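Local structure of isoprenyl transferase (Campylobacter jejuni, 3UGS) at residues Asn5-Leu10 / Lys214-Arg219; Gln40-Val45 / Arg207-Ile212; Leu171-Gly176 / Glu193-Glu198. The protein probably catalyses the condensation of isopentenyl diphosphate with allylic diphosphates, as a magnesium-dependent homodimeric cis-prenyltransferase that makes undecaprenyl diphosphate. All blocks are in the same frame, centred on the assembly; numbering follows the deposited sequence.

Contact 1. Residues Asn5-Leu10 / Lys214-Arg219; sequences NELKHL and KEFRNR
Asn-5 meets the C-terminal end of helix 206-218 through three hydrogen bonds, one from its backbone and two from its amide. The backbone N donates to Arg-217 O at 3.1 Å, in the carbonyl plane and on a lone pair. One N-H of ND2 runs to Phe-216 O at 2.7 Å, in the plane of the amide and of the carbonyl alike; the other goes to Arg-219 O, also 2.7 Å from ND2, with the donor tilted 21° from that carbonyl plane. CG of Asn-5 stands anti to its own carbonyl carbon (chi1 -62°), beside the backbone N; ND2 then lies between Phe-216 O and Arg-219 O. A water donates to OD1 of Asn-5 at 2.6 Å and, weakly, to Arg-219 O.

The apolar part centres on the Phe-216 ring. Leu-7 lies obliquely to it, with CB 3.3 Å from CE2 and Leu-7 CD2 3.5 Å from Phe-216 CD2. Asn-5 CB also approaches CE2, while Glu-6 O sits at the ring edge, 3.5 Å from CZ. Leu-7 also packs on Leu-171, and the Phe-216 ring touches the side chain of Glu-193, so the contact borders strands 171-175 and 193-197.

Among the charged groups, the Arg-217 chain runs extended past Asn-5 O without bonding to it. Arg-219 sends its guanidinium away to Ile-194 O and Glu-193.

Near a helix C-terminus carbonyls run short of N-H partners. Within 214-219 Phe-216 O takes just a weak bond from Arg-219 N; Asn-5 supplies donors to it, to Arg-217 O and, just beyond, to Arg-219 O.

Contact 2. Residues Gln40-Val45 / Arg207-Ile212; sequences QKLMEV and REFKRI
Leu-42 places its CD1 methyl squarely over the ring of Phe-209, 3.8 Å from the centroid and only 7° off the ring normal, a CH-pi contact over the face. Its CB adds a second touch, 3.8 Å from Phe-209 CE2, and the two side chains cross at about a right angle. Leu-42 CG is anti to the backbone N (chi1 180°), and CD1 continues from there over the ring centre.

Val-45, one turn further along, meets the root of the same phenylalanine. Its CG1 lies 4.0 Å from Phe-209 CB, with CG2 almost as near, and CG1 also touches Lys-210 CD at 3.9 Å. The lysine chain bends at chi2, chi3 and chi4. Its ammonium ends in a salt bridge with Glu-48, so an apolar methylene faces Val-45 while the charge is paired on the helix that carries the valine.

Further out, the backbones set these positions. The axes of the two short segments come within 9.9 Å, with a crossing angle of -43°; Leu-42 CA lies 7.0 Å from Phe-209 CA and Val-45 CA 6.9 Å from Lys-210 CA. Phe-201 and Leu-204 also pack on Phe-209, and Leu-42 rests on Leu-54 of strand 53-60. On the flank of 207-212 turned from helix 34-48, Arg-211 NH2 and Glu-208 OE2 form a salt bridge at 2.8 Å.

The interface between the segments is thus held by van der Waals and CH-pi contact, with Phe-209 as its centre. A polar link is added at the margin, where Lys-210 and Glu-48 join the same two helices.

Contact 3. Residues Leu171-Gly176 / Glu193-Glu198; sequences LMLRVG and EIYFSE. With FFT ((2Z,6Z)-3,7,11-trimethyldodeca-2,6,10-trien-1-yl dihydrogen phosphate), chain C.
Strands 171-175 and 193-197 pair in parallel register, Leu-171 beside Glu-193 through Val-175 beside Ser-197, with 193-197 an edge strand of the subunit's six-stranded parallel sheet. The backbone ladder alternates: Met-172 N to Glu-193 O at 2.8 Å, Tyr-195 N to Met-172 O, Arg-174 N to Tyr-195 O, Ser-197 N to Arg-174 O and Gly-176 N to Ser-197 O. Ser-197 OG adds a weak bond to Arg-174 O.

Leu-173 and Tyr-195 lie side by side on one face, and Leu-173 CD1 meets the tyrosine ring edge 3.5 Å from CD2. Ile-212 of helix 206-218 packs on this face. On the other, Arg-174 CB comes to the edge of the Phe-196 ring, 3.5 Å from CD1. Bends at chi2 (72°) and chi3 (67°) then carry the arginine away to the ligand, where NH1 donates to FFT O1 at 2.7 Å and NH2 to FFT O3 at 2.8 Å. The phosphorus lies in the guanidinium plane, at its edge. NH2 also bonds Arg-180 O.

Ile-194 packs on Phe-196 of the second subunit and Phe-196 on its Ile-194. Arg-180 of the second subunit forms a salt bridge with Glu-193, a probable magnesium ligand, whose OE1 pairs with Arg-219. Arg-174, a substrate-binding residue, holds the ligand's phosphate together with Gly-16, Arg-180 and Ser-182 at the C-terminal ends of the parallel strands, where the active site of the cis-prenyltransferase fold lies.

In the fold
Helix 206-218 joins the three sites: its C-terminal end serves contact 1, its first turns serve contact 2, and it packs on the strands of contact 3. The centres of the three contacts lie about 13 Å from one another. Between contacts 1 and 2, Leu-10 CD2 meets Leu-42 CD1 at 4.0 Å. Ile-212 CG1 approaches Tyr-195 CE2 at 3.6 Å, linking contacts 2 and 3. The Arg-219 NH1 salt bridge to Glu-193 OE1, 3.2 Å, joins contact 1 to the probable magnesium site. Contact 3 holds the phosphate directly, whereas the nearest side chain of contact 2, Leu-42, stays about 12 Å from a bound FFT.

Contact 1. Residues Asn5-Leu10 / Lys214-Arg219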
loop_
_atom_site.group_PDB
_atom_site.type_symbol
_atom_site.label_atom_id
_atom_site.label_comp_id
_atom_site.label_asym_id
_atom_site.label_seq_id
_atom_site.Cartn_x
_atom_site.Cartn_y
_atom_site.Cartn_z
ATOM N N ASN A 5 20.474 -3.042 5.293
ATOM C CA ASN A 5 19.285 -3.516 4.545
ATOM C C ASN A 5 19.628 -4.024 3.160
ATOM O O ASN A 5 20.294 -3.363 2.392
ATOM C CB ASN A 5 18.216 -2.433 4.357
ATOM C CG ASN A 5 17.661 -1.934 5.656
ATOM O OD1 ASN A 5 17.627 -2.641 6.659
ATOM N ND2 ASN A 5 17.257 -0.694 5.655
ATOM N N GLU A 6 19.111 -5.172 2.803
ATOM C CA GLU A 6 19.296 -5.598 1.448
ATOM C C GLU A 6 18.110 -5.215 0.599
ATOM O O GLU A 6 16.994 -5.162 1.031
ATOM C CB GLU A 6 19.625 -7.058 1.375
ATOM C CG GLU A 6 20.005 -7.531 0.002
ATOM C CD GLU A 6 20.418 -8.968 0.020
ATOM O OE1 GLU A 6 20.082 -9.638 1.027
ATOM O OE2 GLU A 6 21.083 -9.418 -0.949
ATOM N N LEU A 7 18.387 -4.903 -0.636
ATOM C CA LEU A 7 17.398 -4.462 -1.548
ATOM C C LEU A 7 17.350 -5.392 -2.758
ATOM O O LEU A 7 18.090 -5.299 -3.664
ATOM C CB LEU A 7 17.695 -3.025 -1.882
ATOM C CG LEU A 7 17.036 -2.235 -2.958
ATOM C CD1 LEU A 7 15.704 -2.727 -3.436
ATOM C CD2 LEU A 7 17.092 -0.765 -2.708
ATOM N N LYS A 8 16.416 -6.296 -2.717
ATOM C CA LYS A 8 16.296 -7.372 -3.718
ATOM C C LYS A 8 15.323 -6.991 -4.822
ATOM O O LYS A 8 15.375 -7.512 -5.947
ATOM C CB LYS A 8 15.811 -8.694 -3.102
ATOM C CG LYS A 8 16.688 -9.338 -2.055
ATOM N N HIS A 9 14.411 -6.123 -4.445
ATOM C CA HIS A 9 13.232 -5.800 -5.265
ATOM C C HIS A 9 12.923 -4.353 -5.178
ATOM O O HIS A 9 12.479 -3.849 -4.177
ATOM C CB HIS A 9 12.030 -6.622 -4.851
ATOM C CG HIS A 9 10.853 -6.500 -5.759
ATOM N ND1 HIS A 9 9.676 -7.128 -5.501
ATOM C CD2 HIS A 9 10.669 -5.805 -6.926
ATOM C CE1 HIS A 9 8.789 -6.859 -6.481
ATOM N NE2 HIS A 9 9.388 -6.042 -7.354
ATOM N N LEU A 10 13.195 -3.700 -6.283
ATOM C CA LEU A 10 12.929 -2.290 -6.466
ATOM C C LEU A 10 11.722 -2.116 -7.366
ATOM O O LEU A 10 11.674 -2.671 -8.474
ATOM C CB LEU A 10 14.135 -1.604 -7.073
ATOM C CG LEU A 10 13.981 -0.115 -7.426
ATOM C CD1 LEU A 10 13.672 0.772 -6.228
ATOM C CD2 LEU A 10 15.251 0.361 -8.132
ATOM N N LYS A 214 21.374 4.010 -1.146
ATOM C CA LYS A 214 22.242 4.075 0.073
ATOM C C LYS A 214 21.352 4.465 1.270
ATOM O O LYS A 214 21.398 3.913 2.354
ATOM C CB LYS A 214 23.401 5.091 -0.059
ATOM N N GLU A 215 20.500 5.420 1.002
ATOM C CA GLU A 215 19.564 5.897 1.992
ATOM C C GLU A 215 18.676 4.757 2.537
ATOM O O GLU A 215 18.529 4.552 3.754
ATOM C CB GLU A 215 18.688 7.006 1.403
ATOM C CG GLU A 215 17.716 7.622 2.397
ATOM N N PHE A 216 18.061 4.045 1.602
ATOM C CA PHE A 216 17.240 2.877 1.932
ATOM C C PHE A 216 18.019 1.831 2.754
ATOM O O PHE A 216 17.475 1.182 3.661
ATOM C CB PHE A 216 16.667 2.190 0.669
ATOM C CG PHE A 216 16.312 0.746 0.897
ATOM C CD1 PHE A 216 15.043 0.391 1.383
ATOM C CD2 PHE A 216 17.260 -0.245 0.720
ATOM C CE1 PHE A 216 14.740 -0.930 1.636
ATOM C CE2 PHE A 216 16.966 -1.569 0.987
ATOM C CZ PHE A 216 15.711 -1.912 1.425
ATOM N N ARG A 217 19.288 1.661 2.429
ATOM C CA ARG A 217 20.104 0.648 3.132
ATOM C C ARG A 217 20.345 0.965 4.582
ATOM O O ARG A 217 20.566 0.078 5.377
ATOM C CB ARG A 217 21.457 0.436 2.501
ATOM C CG ARG A 217 21.376 0.165 1.054
ATOM C CD ARG A 217 22.574 -0.603 0.646
ATOM N NE ARG A 217 22.188 -1.379 -0.514
ATOM C CZ ARG A 217 23.001 -1.648 -1.517
ATOM N NH1 ARG A 217 22.589 -2.353 -2.548
ATOM N NH2 ARG A 217 24.238 -1.182 -1.490
ATOM N N ASN A 218 20.297 2.233 4.902
ATOM C CA ASN A 218 20.567 2.678 6.290
ATOM C C ASN A 218 19.352 3.011 7.104
ATOM O O ASN A 218 19.450 3.392 8.279
ATOM C CB ASN A 218 21.519 3.871 6.301
ATOM C CG ASN A 218 22.917 3.483 5.879
ATOM O OD1 ASN A 218 23.349 2.337 6.095
ATOM N ND2 ASN A 218 23.620 4.410 5.236
ATOM N N ARG A 219 18.205 2.892 6.458
ATOM C CA ARG A 219 16.916 3.143 7.129
ATOM C C ARG A 219 16.662 1.994 8.090
ATOM O O ARG A 219 17.008 0.863 7.787
ATOM C CB ARG A 219 15.744 3.189 6.135
ATOM C CG ARG A 219 15.343 4.578 5.658
ATOM C CD ARG A 219 14.140 4.481 4.716
ATOM N NE ARG A 219 14.057 5.639 3.827
ATOM C CZ ARG A 219 13.126 5.819 2.890
ATOM N NH1 ARG A 219 12.172 4.933 2.711
ATOM N NH2 ARG A 219 13.133 6.895 2.130
HETATM O O HOH W 1 17.038 -2.168 9.173
#

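Contact 2. Residues Gln40-Val45 / Arg207-Ile212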
loop_
_atom_site.group_PDB
_atom_site.type_symbol
_atom_site.label_atom_id
_atom_site.label_comp_id
_atom_site.label_asym_id
_atom_site.label_seq_id
_atom_site.Cartn_x
_atom_site.Cartn_y
_atom_site.Cartn_z
ATOM N N GLN A 40 18.125 2.789 -18.971
ATOM C CA GLN A 40 19.358 1.972 -19.059
ATOM C C GLN A 40 20.219 2.201 -17.831
ATOM O O GLN A 40 20.792 1.276 -17.281
ATOM C CB GLN A 40 20.179 2.277 -20.309
ATOM C CG GLN A 40 19.318 2.197 -21.566
ATOM C CD GLN A 40 20.087 2.414 -22.860
ATOM O OE1 GLN A 40 19.956 3.461 -23.495
ATOM N NE2 GLN A 40 20.886 1.425 -23.254
ATOM N N LYS A 41 20.262 3.445 -17.391
ATOM C CA LYS A 41 21.049 3.766 -16.199
ATOM C C LYS A 41 20.479 3.116 -14.944
ATOM O O LYS A 41 21.194 2.607 -14.091
ATOM C CB LYS A 41 21.148 5.253 -15.986
ATOM C CG LYS A 41 21.989 5.917 -17.038
ATOM C CD LYS A 41 21.908 7.406 -16.865
ATOM C CE LYS A 41 23.168 8.073 -17.367
ATOM N NZ LYS A 41 22.987 9.530 -17.170
ATOM N N LEU A 42 19.165 3.127 -14.866
ATOM C CA LEU A 42 18.473 2.473 -13.731
ATOM C C LEU A 42 18.798 0.992 -13.767
ATOM O O LEU A 42 19.071 0.364 -12.742
ATOM C CB LEU A 42 16.961 2.694 -13.778
ATOM C CG LEU A 42 16.165 2.042 -12.626
ATOM C CD1 LEU A 42 16.634 2.468 -11.249
ATOM C CD2 LEU A 42 14.675 2.330 -12.758
ATOM N N MET A 43 18.784 0.432 -14.972
ATOM C CA MET A 43 19.035 -1.040 -15.124
ATOM C C MET A 43 20.499 -1.413 -14.822
ATOM O O MET A 43 20.818 -2.430 -14.218
ATOM C CB MET A 43 18.608 -1.572 -16.486
ATOM C CG MET A 43 17.149 -2.029 -16.518
ATOM S SD MET A 43 16.311 -2.028 -18.117
ATOM C CE MET A 43 17.156 -3.389 -18.891
ATOM N N GLU A 44 21.387 -0.531 -15.223
ATOM C CA GLU A 44 22.811 -0.706 -14.913
ATOM C C GLU A 44 23.022 -0.590 -13.385
ATOM O O GLU A 44 23.766 -1.350 -12.774
ATOM C CB GLU A 44 23.674 0.291 -15.695
ATOM N N VAL A 45 22.333 0.373 -12.782
ATOM C CA VAL A 45 22.453 0.613 -11.308
ATOM C C VAL A 45 21.966 -0.610 -10.489
ATOM O O VAL A 45 22.522 -1.020 -9.491
ATOM C CB VAL A 45 21.684 1.862 -10.847
ATOM C CG1 VAL A 45 21.583 1.878 -9.326
ATOM C CG2 VAL A 45 22.386 3.115 -11.320
ATOM N N ARG A 207 24.062 8.578 -10.041
ATOM C CA ARG A 207 24.531 9.052 -8.712
ATOM C C ARG A 207 23.345 9.121 -7.759
ATOM O O ARG A 207 23.413 8.697 -6.592
ATOM C CB ARG A 207 25.203 10.441 -8.776
ATOM N N GLU A 208 22.266 9.663 -8.300
ATOM C CA GLU A 208 21.007 9.864 -7.539
ATOM C C GLU A 208 20.315 8.519 -7.167
ATOM O O GLU A 208 19.995 8.251 -6.007
ATOM C CB GLU A 208 20.035 10.769 -8.293
ATOM C CG GLU A 208 18.695 10.983 -7.584
ATOM C CD GLU A 208 18.730 12.088 -6.528
ATOM O OE1 GLU A 208 19.833 12.628 -6.264
ATOM O OE2 GLU A 208 17.647 12.413 -5.964
ATOM N N PHE A 209 20.117 7.689 -8.164
ATOM C CA PHE A 209 19.666 6.291 -7.935
ATOM C C PHE A 209 20.486 5.635 -6.831
ATOM O O PHE A 209 19.946 5.112 -5.883
ATOM C CB PHE A 209 19.718 5.391 -9.188
ATOM C CG PHE A 209 18.715 5.766 -10.246
ATOM C CD1 PHE A 209 17.381 6.037 -9.921
ATOM C CD2 PHE A 209 19.088 5.819 -11.597
ATOM C CE1 PHE A 209 16.457 6.371 -10.905
ATOM C CE2 PHE A 209 18.150 6.143 -12.593
ATOM C CZ PHE A 209 16.837 6.428 -12.239
ATOM N N LYS A 210 21.793 5.668 -6.979
ATOM C CA LYS A 210 22.713 5.068 -5.980
ATOM C C LYS A 210 22.516 5.643 -4.569
ATOM O O LYS A 210 22.584 4.950 -3.565
ATOM C CB LYS A 210 24.177 5.310 -6.325
ATOM C CG LYS A 210 24.619 4.852 -7.685
ATOM C CD LYS A 210 24.848 3.362 -7.677
ATOM C CE LYS A 210 26.279 3.009 -7.985
ATOM N NZ LYS A 210 26.276 1.848 -8.919
ATOM N N ARG A 211 22.318 6.940 -4.528
ATOM C CA ARG A 211 22.137 7.678 -3.246
ATOM C C ARG A 211 20.886 7.234 -2.462
ATOM O O ARG A 211 20.912 6.875 -1.275
ATOM C CB ARG A 211 22.010 9.164 -3.544
ATOM C CG ARG A 211 22.510 10.039 -2.424
ATOM C CD ARG A 211 21.390 10.806 -1.755
ATOM N NE ARG A 211 20.587 11.620 -2.665
ATOM C CZ ARG A 211 19.295 11.872 -2.465
ATOM N NH1 ARG A 211 18.690 11.380 -1.398
ATOM N NH2 ARG A 211 18.594 12.597 -3.324
ATOM N N ILE A 212 19.792 7.296 -3.200
ATOM C CA ILE A 212 18.473 6.809 -2.781
ATOM C C ILE A 212 18.593 5.371 -2.257
ATOM O O ILE A 212 18.075 4.991 -1.208
ATOM C CB ILE A 212 17.468 6.853 -3.955
ATOM C CG1 ILE A 212 16.990 8.306 -4.190
ATOM C CG2 ILE A 212 16.308 5.878 -3.704
ATOM C CD1 ILE A 212 16.294 8.543 -5.514
#

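Contact 3. Residues Leu171-Gly176 / Glu193-Glu198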
loop_
_atom_site.group_PDB
_atom_site.type_symbol
_atom_site.label_atom_id
_atom_site.label_comp_id
_atom_site.label_asym_id
_atom_site.label_seq_id
_atom_site.Cartn_x
_atom_site.Cartn_y
_atom_site.Cartn_z
ATOM N N LEU A 171 11.949 -1.592 -1.740
ATOM C CA LEU A 171 11.820 -0.144 -2.047
ATOM C C LEU A 171 10.826 0.191 -3.153
ATOM O O LEU A 171 10.926 -0.264 -4.283
ATOM C CB LEU A 171 13.167 0.473 -2.383
ATOM C CG LEU A 171 13.103 1.991 -2.534
ATOM C CD1 LEU A 171 12.620 2.676 -1.267
ATOM C CD2 LEU A 171 14.441 2.564 -2.957
ATOM N N MET A 172 9.871 1.012 -2.775
ATOM C CA MET A 172 8.886 1.593 -3.693
ATOM C C MET A 172 9.245 3.060 -3.955
ATOM O O MET A 172 9.059 3.927 -3.118
ATOM C CB MET A 172 7.462 1.475 -3.155
ATOM C CG MET A 172 6.394 2.141 -4.008
ATOM S SD MET A 172 6.147 1.364 -5.611
ATOM C CE MET A 172 5.100 -0.029 -5.282
ATOM N N LEU A 173 9.728 3.289 -5.162
ATOM C CA LEU A 173 10.125 4.602 -5.631
ATOM C C LEU A 173 9.082 5.247 -6.566
ATOM O O LEU A 173 8.750 4.762 -7.632
ATOM C CB LEU A 173 11.495 4.529 -6.310
ATOM C CG LEU A 173 12.061 5.822 -6.915
ATOM C CD1 LEU A 173 12.613 6.783 -5.858
ATOM C CD2 LEU A 173 13.157 5.450 -7.898
ATOM N N ARG A 174 8.548 6.356 -6.112
ATOM C CA ARG A 174 7.677 7.197 -6.943
ATOM C C ARG A 174 8.530 8.312 -7.575
ATOM O O ARG A 174 9.205 9.059 -6.891
ATOM C CB ARG A 174 6.513 7.795 -6.142
ATOM C CG ARG A 174 5.890 9.041 -6.761
ATOM C CD ARG A 174 5.052 8.762 -8.025
ATOM N NE ARG A 174 3.834 7.984 -7.736
ATOM C CZ ARG A 174 2.755 7.914 -8.514
ATOM N NH1 ARG A 174 2.712 8.541 -9.677
ATOM N NH2 ARG A 174 1.712 7.193 -8.137
ATOM N N VAL A 175 8.537 8.366 -8.889
ATOM C CA VAL A 175 9.146 9.488 -9.592
ATOM C C VAL A 175 8.058 10.383 -10.186
ATOM O O VAL A 175 7.424 10.085 -11.192
ATOM C CB VAL A 175 10.093 9.054 -10.703
ATOM C CG1 VAL A 175 10.823 10.278 -11.244
ATOM C CG2 VAL A 175 11.080 8.007 -10.188
ATOM N N GLY A 176 7.897 11.515 -9.558
ATOM C CA GLY A 176 6.898 12.482 -9.963
ATOM C C GLY A 176 6.457 13.275 -8.752
ATOM O O GLY A 176 7.079 13.213 -7.694
ATOM N N GLU A 193 9.660 -0.006 2.016
ATOM C CA GLU A 193 10.095 1.365 2.254
ATOM C C GLU A 193 9.646 2.164 1.064
ATOM O O GLU A 193 9.627 1.681 -0.073
ATOM C CB GLU A 193 11.599 1.488 2.434
ATOM C CG GLU A 193 12.127 0.872 3.742
ATOM C CD GLU A 193 11.555 1.568 4.965
ATOM O OE1 GLU A 193 11.234 2.767 4.885
ATOM O OE2 GLU A 193 11.427 0.924 6.016
ATOM N N ILE A 194 9.230 3.378 1.352
ATOM C CA ILE A 194 8.632 4.223 0.332
ATOM C C ILE A 194 9.386 5.523 0.188
ATOM O O ILE A 194 9.774 6.155 1.177
ATOM C CB ILE A 194 7.173 4.518 0.622
ATOM C CG1 ILE A 194 6.337 3.251 0.413
ATOM C CG2 ILE A 194 6.649 5.571 -0.330
ATOM C CD1 ILE A 194 4.934 3.395 0.939
ATOM N N TYR A 195 9.613 5.902 -1.055
ATOM C CA TYR A 195 10.394 7.100 -1.346
ATOM C C TYR A 195 9.829 7.877 -2.526
ATOM O O TYR A 195 9.693 7.370 -3.618
ATOM C CB TYR A 195 11.879 6.767 -1.542
ATOM C CG TYR A 195 12.776 7.999 -1.626
ATOM C CD1 TYR A 195 13.260 8.628 -0.472
ATOM C CD2 TYR A 195 13.110 8.565 -2.857
ATOM C CE1 TYR A 195 14.060 9.768 -0.535
ATOM C CE2 TYR A 195 13.908 9.709 -2.932
ATOM C CZ TYR A 195 14.378 10.302 -1.763
ATOM O OH TYR A 195 15.171 11.420 -1.803
ATOM N N PHE A 196 9.491 9.120 -2.245
ATOM C CA PHE A 196 9.001 10.075 -3.252
ATOM C C PHE A 196 10.116 11.007 -3.738
ATOM O O PHE A 196 10.559 11.867 -3.006
ATOM C CB PHE A 196 7.870 10.950 -2.705
ATOM C CG PHE A 196 6.668 10.175 -2.246
ATOM C CD1 PHE A 196 5.913 9.412 -3.149
ATOM C CD2 PHE A 196 6.270 10.224 -0.923
ATOM C CE1 PHE A 196 4.801 8.699 -2.722
ATOM C CE2 PHE A 196 5.150 9.520 -0.502
ATOM C CZ PHE A 196 4.414 8.756 -1.403
ATOM N N SER A 197 10.591 10.791 -4.952
ATOM C CA SER A 197 11.538 11.736 -5.579
ATOM C C SER A 197 10.813 12.609 -6.579
ATOM O O SER A 197 10.219 12.117 -7.542
ATOM C CB SER A 197 12.722 11.064 -6.254
ATOM O OG SER A 197 12.285 10.185 -7.268
ATOM N N GLU A 198 10.870 13.909 -6.324
ATOM C CA GLU A 198 10.083 14.876 -7.114
ATOM C C GLU A 198 10.926 15.458 -8.255
ATOM O O GLU A 198 11.697 16.391 -8.105
ATOM C CB GLU A 198 9.460 15.949 -6.252
ATOM C CG GLU A 198 8.547 15.361 -5.191
ATOM C CD GLU A 198 8.009 16.402 -4.220
ATOM O OE1 GLU A 198 8.424 16.386 -3.035
ATOM O OE2 GLU A 198 7.173 17.244 -4.641
HETATM O O3 FFT C . -0.678 7.820 -9.452
HETATM P P FFT C . -0.675 8.247 -10.896
HETATM O O1 FFT C . 0.615 8.878 -11.320
HETATM O O2 FFT C . -1.956 8.982 -11.244
HETATM O O FFT C . -0.737 6.915 -11.818
HETATM C C14 FFT C . 0.400 6.033 -11.927
HETATM C C13 FFT C . 0.037 4.763 -12.663
HETATM C C11 FFT C . 0.675 4.355 -13.755
HETATM C C12 FFT C . 0.269 3.105 -14.439
HETATM C C10 FFT C . 1.882 5.080 -14.285
HETATM C C9 FFT C . 1.724 5.477 -15.723
HETATM C C8 FFT C . 2.812 6.464 -16.102
HETATM C C6 FFT C . 3.765 6.156 -17.002
HETATM C C7 FFT C . 4.832 7.150 -17.400
HETATM C C5 FFT C . 3.766 4.793 -17.635
HETATM C C4 FFT C . 4.344 4.969 -19.020
HETATM C C3 FFT C . 4.086 3.772 -19.903
HETATM C C1 FFT C . 4.828 3.610 -21.025
HETATM C C2 FFT C . 5.907 4.617 -21.390
HETATM C C FFT C . 4.566 2.404 -21.903
#